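Local coordinates for protein dihydrodipicolinate synthase (PDB 2EHH) that probably condenses pyruvate with L-aspartate semialdehyde to give 4-hydroxy-tetrahydrodipicolinate, a step of lysine biosynthesis, by way of a Schiff base between enzyme and substrate, at residues P165-I170 with D188-P193; I218-A221 with R227-R230. All blocks are in the same frame, centred on the assembly; numbering follows the deposited sequence.

Contact 1 of 2, residues P165-I170 with D188-P193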
loop_
_atom_site.group_PDB
_atom_site.type_symbol
_atom_site.label_atom_id
_atom_site.label_comp_id
_atom_site.label_asym_id
_atom_site.label_seq_id
_atom_site.Cartn_x
_atom_site.Cartn_y
_atom_site.Cartn_z
ATOM N N PRO A 165 6.050 -2.136 -11.188
ATOM C CA PRO A 165 6.551 -3.468 -10.835
ATOM C C PRO A 165 5.521 -4.556 -11.156
ATOM O O PRO A 165 5.753 -5.735 -10.905
ATOM C CB PRO A 165 6.799 -3.346 -9.337
ATOM C CG PRO A 165 5.642 -2.495 -8.909
ATOM C CD PRO A 165 5.617 -1.406 -9.981
ATOM N N ASN A 166 4.390 -4.153 -11.723
ATOM C CA ASN A 166 3.318 -5.088 -12.047
ATOM C C ASN A 166 3.444 -5.703 -13.446
ATOM O O ASN A 166 2.993 -5.117 -14.430
ATOM C CB ASN A 166 1.971 -4.371 -11.912
ATOM C CG ASN A 166 0.790 -5.302 -12.118
ATOM O OD1 ASN A 166 0.962 -6.489 -12.377
ATOM N ND2 ASN A 166 -0.417 -4.762 -12.006
ATOM N N MET A 167 4.043 -6.891 -13.533
ATOM C CA MET A 167 4.207 -7.551 -14.830
ATOM C C MET A 167 2.856 -7.843 -15.468
ATOM O O MET A 167 2.732 -7.880 -16.691
ATOM C CB MET A 167 4.992 -8.860 -14.683
ATOM C CG MET A 167 6.420 -8.672 -14.187
ATOM S SD MET A 167 7.427 -7.625 -15.273
ATOM C CE MET A 167 7.242 -6.018 -14.454
ATOM N N ASP A 168 1.845 -8.054 -14.636
ATOM C CA ASP A 168 0.506 -8.333 -15.135
ATOM C C ASP A 168 -0.021 -7.173 -15.969
ATOM O O ASP A 168 -0.778 -7.372 -16.918
ATOM C CB ASP A 168 -0.443 -8.580 -13.975
ATOM C CG ASP A 168 -1.119 -9.912 -14.066
ATOM O OD1 ASP A 168 -1.851 -10.143 -15.061
ATOM O OD2 ASP A 168 -0.914 -10.728 -13.142
ATOM N N ARG A 169 0.359 -5.956 -15.598
ATOM C CA ARG A 169 -0.078 -4.784 -16.346
ATOM C C ARG A 169 0.596 -4.820 -17.717
ATOM O O ARG A 169 -0.020 -4.504 -18.731
ATOM C CB ARG A 169 0.301 -3.502 -15.599
ATOM C CG ARG A 169 0.004 -2.221 -16.368
ATOM C CD ARG A 169 0.456 -1.003 -15.576
ATOM N NE ARG A 169 0.494 0.199 -16.402
ATOM C CZ ARG A 169 -0.560 0.954 -16.688
ATOM N NH1 ARG A 169 -1.761 0.642 -16.209
ATOM N NH2 ARG A 169 -0.410 2.028 -17.461
ATOM N N ILE A 170 1.863 -5.216 -17.745
ATOM C CA ILE A 170 2.586 -5.305 -19.008
ATOM C C ILE A 170 1.881 -6.338 -19.904
ATOM O O ILE A 170 1.663 -6.099 -21.096
ATOM C CB ILE A 170 4.062 -5.727 -18.783
ATOM C CG1 ILE A 170 4.753 -4.735 -17.835
ATOM C CG2 ILE A 170 4.797 -5.800 -20.113
ATOM C CD1 ILE A 170 4.668 -3.270 -18.273
ATOM N N ASP A 188 15.306 -0.299 -14.993
ATOM C CA ASP A 188 16.405 -1.175 -15.403
ATOM C C ASP A 188 16.336 -2.605 -14.893
ATOM O O ASP A 188 16.578 -3.551 -15.647
ATOM C CB ASP A 188 17.750 -0.551 -15.010
ATOM C CG ASP A 188 18.128 0.620 -15.906
ATOM O OD1 ASP A 188 18.341 0.389 -17.116
ATOM O OD2 ASP A 188 18.201 1.767 -15.407
ATOM N N SER A 189 16.017 -2.765 -13.615
ATOM C CA SER A 189 15.924 -4.095 -13.028
ATOM C C SER A 189 14.801 -4.943 -13.608
ATOM O O SER A 189 14.800 -6.158 -13.443
ATOM C CB SER A 189 15.734 -3.988 -11.515
ATOM O OG SER A 189 16.930 -3.554 -10.896
ATOM N N LEU A 190 13.853 -4.310 -14.289
ATOM C CA LEU A 190 12.713 -5.037 -14.846
ATOM C C LEU A 190 12.736 -5.207 -16.362
ATOM O O LEU A 190 11.824 -5.797 -16.940
ATOM C CB LEU A 190 11.414 -4.336 -14.435
ATOM C CG LEU A 190 11.270 -4.140 -12.923
ATOM C CD1 LEU A 190 10.003 -3.354 -12.609
ATOM C CD2 LEU A 190 11.255 -5.504 -12.241
ATOM N N THR A 191 13.773 -4.693 -17.006
ATOM C CA THR A 191 13.877 -4.797 -18.455
ATOM C C THR A 191 13.809 -6.241 -18.952
ATOM O O THR A 191 13.053 -6.547 -19.872
ATOM C CB THR A 191 15.177 -4.148 -18.947
ATOM O OG1 THR A 191 15.164 -2.758 -18.593
ATOM C CG2 THR A 191 15.305 -4.279 -20.464
ATOM N N LEU A 192 14.584 -7.129 -18.337
ATOM C CA LEU A 192 14.597 -8.527 -18.764
ATOM C C LEU A 192 13.211 -9.173 -18.689
ATOM O O LEU A 192 12.694 -9.656 -19.697
ATOM C CB LEU A 192 15.619 -9.326 -17.944
ATOM C CG LEU A 192 15.896 -10.765 -18.401
ATOM C CD1 LEU A 192 17.263 -11.212 -17.886
ATOM C CD2 LEU A 192 14.790 -11.694 -17.908
ATOM N N PRO A 193 12.584 -9.188 -17.498
ATOM C CA PRO A 193 11.254 -9.808 -17.441
ATOM C C PRO A 193 10.217 -9.124 -18.339
ATOM O O PRO A 193 9.356 -9.785 -18.915
ATOM C CB PRO A 193 10.895 -9.749 -15.949
ATOM C CG PRO A 193 11.712 -8.571 -15.429
ATOM C CD PRO A 193 13.025 -8.742 -16.163
#
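Met167 reaches from the first turn of helix 167-177 to the side chains of Leu190 and Pro193, its sulfur taking one partner and its methyl the other. SD lies 4.1 Å from CB of Pro193, the two side chains crossing at a slant, while CE is 4.3 Å from CD1 of Leu190. The thioether bends twice (chi2 -59°, chi3 96°), which curls the methyl back toward the loop before the helix; a flexible, unbranched chain can bend to meet both partners. Leu190 uses the same CD1 branch on the backbone of Pro165, 3.9 Å from its CA. No hydrogen bond joins the two segments, and their contact is apolar.

Asn166 is the N-cap of the helix. Its OD1 accepts weak bonds from the N of Asp168 (2.9 Å) and the N of Arg169 (3.3 Å), the latter also bonded to the backbone O of Asn166. Arg169 forms a salt bridge with Glu162, and OD2 of Asp168 forms a hydrogen bond with OG of Ser189 of the second subunit, whose own Met167 packs on Met167 here. The contact thus lies at a subunit interface as well as within the chain. It joins the beginnings of helices 167-177 and 191-196, which follow barrel strands 157-162 and 182-185, adjacent and parallel in the eight-stranded barrel.

Contact 2 of 2, residues I218-A221 with R227-R230; sequences IRAA and RRAR
A helical hairpin, made by helix 211-223 turning sharply into helix 226-242 after the last barrel strand, 201-204, brings two alanine methyls together near the turn. The CA atoms of Ala220 and Ala229 are 5.4 Å apart. CB of Ala220 approaches CB of Ala229 to 4.3 Å. Such closeness suits alanine, whose single methyl adds little bulk between the backbones; CB of Ala220 comes within 3.9 Å of the backbone N of Ala229.

Arg228 closes one edge of this patch with the aliphatic base of its chain. CG is anti to the backbone N (chi1 174°) and lies 3.8 Å from CB of Ala220, whereas a bend at chi2 (57°) helps lead the guanidinium away from the alanines. There NH1 makes a salt bridge with Glu231, one helical turn farther on. Arginine serves the border well, giving methylenes to the apolar contact and charge to its polar surroundings. Asp225, just before helix 226-242, accepts from the N of Arg228 through OD1 and more weakly from the N of Arg227. Close alanine packing next to a short connection is typical of a tight alpha-alpha hairpin, here part of the helical layer outside a TIM barrel.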
loop_
_atom_site.group_PDB
_atom_site.type_symbol
_atom_site.label_atom_id
_atom_site.label_comp_id
_atom_site.label_asym_id
_atom_site.label_seq_id
_atom_site.Cartn_x
_atom_site.Cartn_y
_atom_site.Cartn_z
ATOM N N ILE A 218 19.852 -5.568 -23.907
ATOM C CA ILE A 218 18.727 -5.359 -24.809
ATOM C C ILE A 218 18.806 -6.203 -26.085
ATOM O O ILE A 218 17.814 -6.802 -26.496
ATOM C CB ILE A 218 18.614 -3.872 -25.215
ATOM C CG1 ILE A 218 18.365 -3.013 -23.975
ATOM C CG2 ILE A 218 17.494 -3.688 -26.224
ATOM C CD1 ILE A 218 17.157 -3.434 -23.178
ATOM N N ARG A 219 19.970 -6.244 -26.723
ATOM C CA ARG A 219 20.091 -7.036 -27.942
ATOM C C ARG A 219 19.900 -8.531 -27.685
ATOM O O ARG A 219 19.277 -9.227 -28.483
ATOM C CB ARG A 219 21.429 -6.754 -28.639
ATOM C CG ARG A 219 21.327 -5.573 -29.613
ATOM C CD ARG A 219 22.629 -5.267 -30.344
ATOM N NE ARG A 219 23.623 -4.664 -29.461
ATOM C CZ ARG A 219 24.792 -4.183 -29.869
ATOM N NH1 ARG A 219 25.117 -4.233 -31.152
ATOM N NH2 ARG A 219 25.637 -3.651 -28.994
ATOM N N ALA A 220 20.417 -9.021 -26.563
ATOM C CA ALA A 220 20.259 -10.429 -26.224
ATOM C C ALA A 220 18.769 -10.745 -26.090
ATOM O O ALA A 220 18.286 -11.761 -26.600
ATOM C CB ALA A 220 20.978 -10.736 -24.922
ATOM N N ALA A 221 18.040 -9.863 -25.407
ATOM C CA ALA A 221 16.607 -10.055 -25.214
ATOM C C ALA A 221 15.865 -9.964 -26.538
ATOM O O ALA A 221 14.973 -10.765 -26.811
ATOM C CB ALA A 221 16.057 -9.015 -24.239
ATOM N N ARG A 227 19.424 -16.553 -21.847
ATOM C CA ARG A 227 20.494 -17.128 -21.041
ATOM C C ARG A 227 21.553 -16.031 -20.981
ATOM O O ARG A 227 22.143 -15.766 -19.935
ATOM C CB ARG A 227 21.096 -18.366 -21.707
ATOM C CG ARG A 227 22.430 -18.786 -21.095
ATOM C CD ARG A 227 23.111 -19.879 -21.907
ATOM N NE ARG A 227 22.421 -21.160 -21.796
ATOM C CZ ARG A 227 22.338 -21.868 -20.672
ATOM N NH1 ARG A 227 22.904 -21.419 -19.558
ATOM N NH2 ARG A 227 21.693 -23.028 -20.663
ATOM N N ARG A 228 21.789 -15.399 -22.124
ATOM C CA ARG A 228 22.763 -14.320 -22.207
ATOM C C ARG A 228 22.201 -13.082 -21.508
ATOM O O ARG A 228 22.933 -12.348 -20.850
ATOM C CB ARG A 228 23.079 -14.008 -23.672
ATOM C CG ARG A 228 23.971 -12.792 -23.886
ATOM C CD ARG A 228 25.303 -12.907 -23.153
ATOM N NE ARG A 228 26.158 -11.754 -23.433
ATOM C CZ ARG A 228 27.217 -11.409 -22.708
ATOM N NH1 ARG A 228 27.566 -12.128 -21.649
ATOM N NH2 ARG A 228 27.923 -10.333 -23.033
ATOM N N ALA A 229 20.899 -12.856 -21.656
ATOM C CA ALA A 229 20.248 -11.714 -21.024
ATOM C C ALA A 229 20.417 -11.809 -19.507
ATOM O O ALA A 229 20.781 -10.835 -18.850
ATOM C CB ALA A 229 18.769 -11.681 -21.395
ATOM N N ARG A 230 20.155 -12.989 -18.953
ATOM C CA ARG A 230 20.306 -13.196 -17.516
ATOM C C ARG A 230 21.748 -12.952 -17.084
ATOM O O ARG A 230 22.002 -12.423 -16.006
ATOM C CB ARG A 230 19.907 -14.626 -17.119
ATOM C CG ARG A 230 18.408 -14.881 -17.045
ATOM C CD ARG A 230 18.116 -16.221 -16.357
ATOM N NE ARG A 230 18.567 -17.365 -17.150
ATOM C CZ ARG A 230 17.929 -17.845 -18.215
ATOM N NH1 ARG A 230 16.794 -17.290 -18.629
ATOM N NH2 ARG A 230 18.431 -18.881 -18.876
#

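Both contacts are largely buried and lie on the same side of the chain's centre, their own centres about 15 Å apart, and each has one residue nearer its margin: Pro165 in contact 1, Arg228 in contact 2. Contact 1 joins helices that follow neighbouring strands and depends on longer side chains, whereas contact 2 joins two helices with no strand between them through methyl groups and close backbones. Helix 191-196 connects them: Thr191 CG2 packs 3.4 Å from Ile218 CD1, and Leu192 CD1 lies 3.6 Å from Ala229 C. Contact 1 is the nearer to the predicted catalytic residues, with Leu190 about 11 Å from Lys161 between side chains, while contact 2 lies away from the active site.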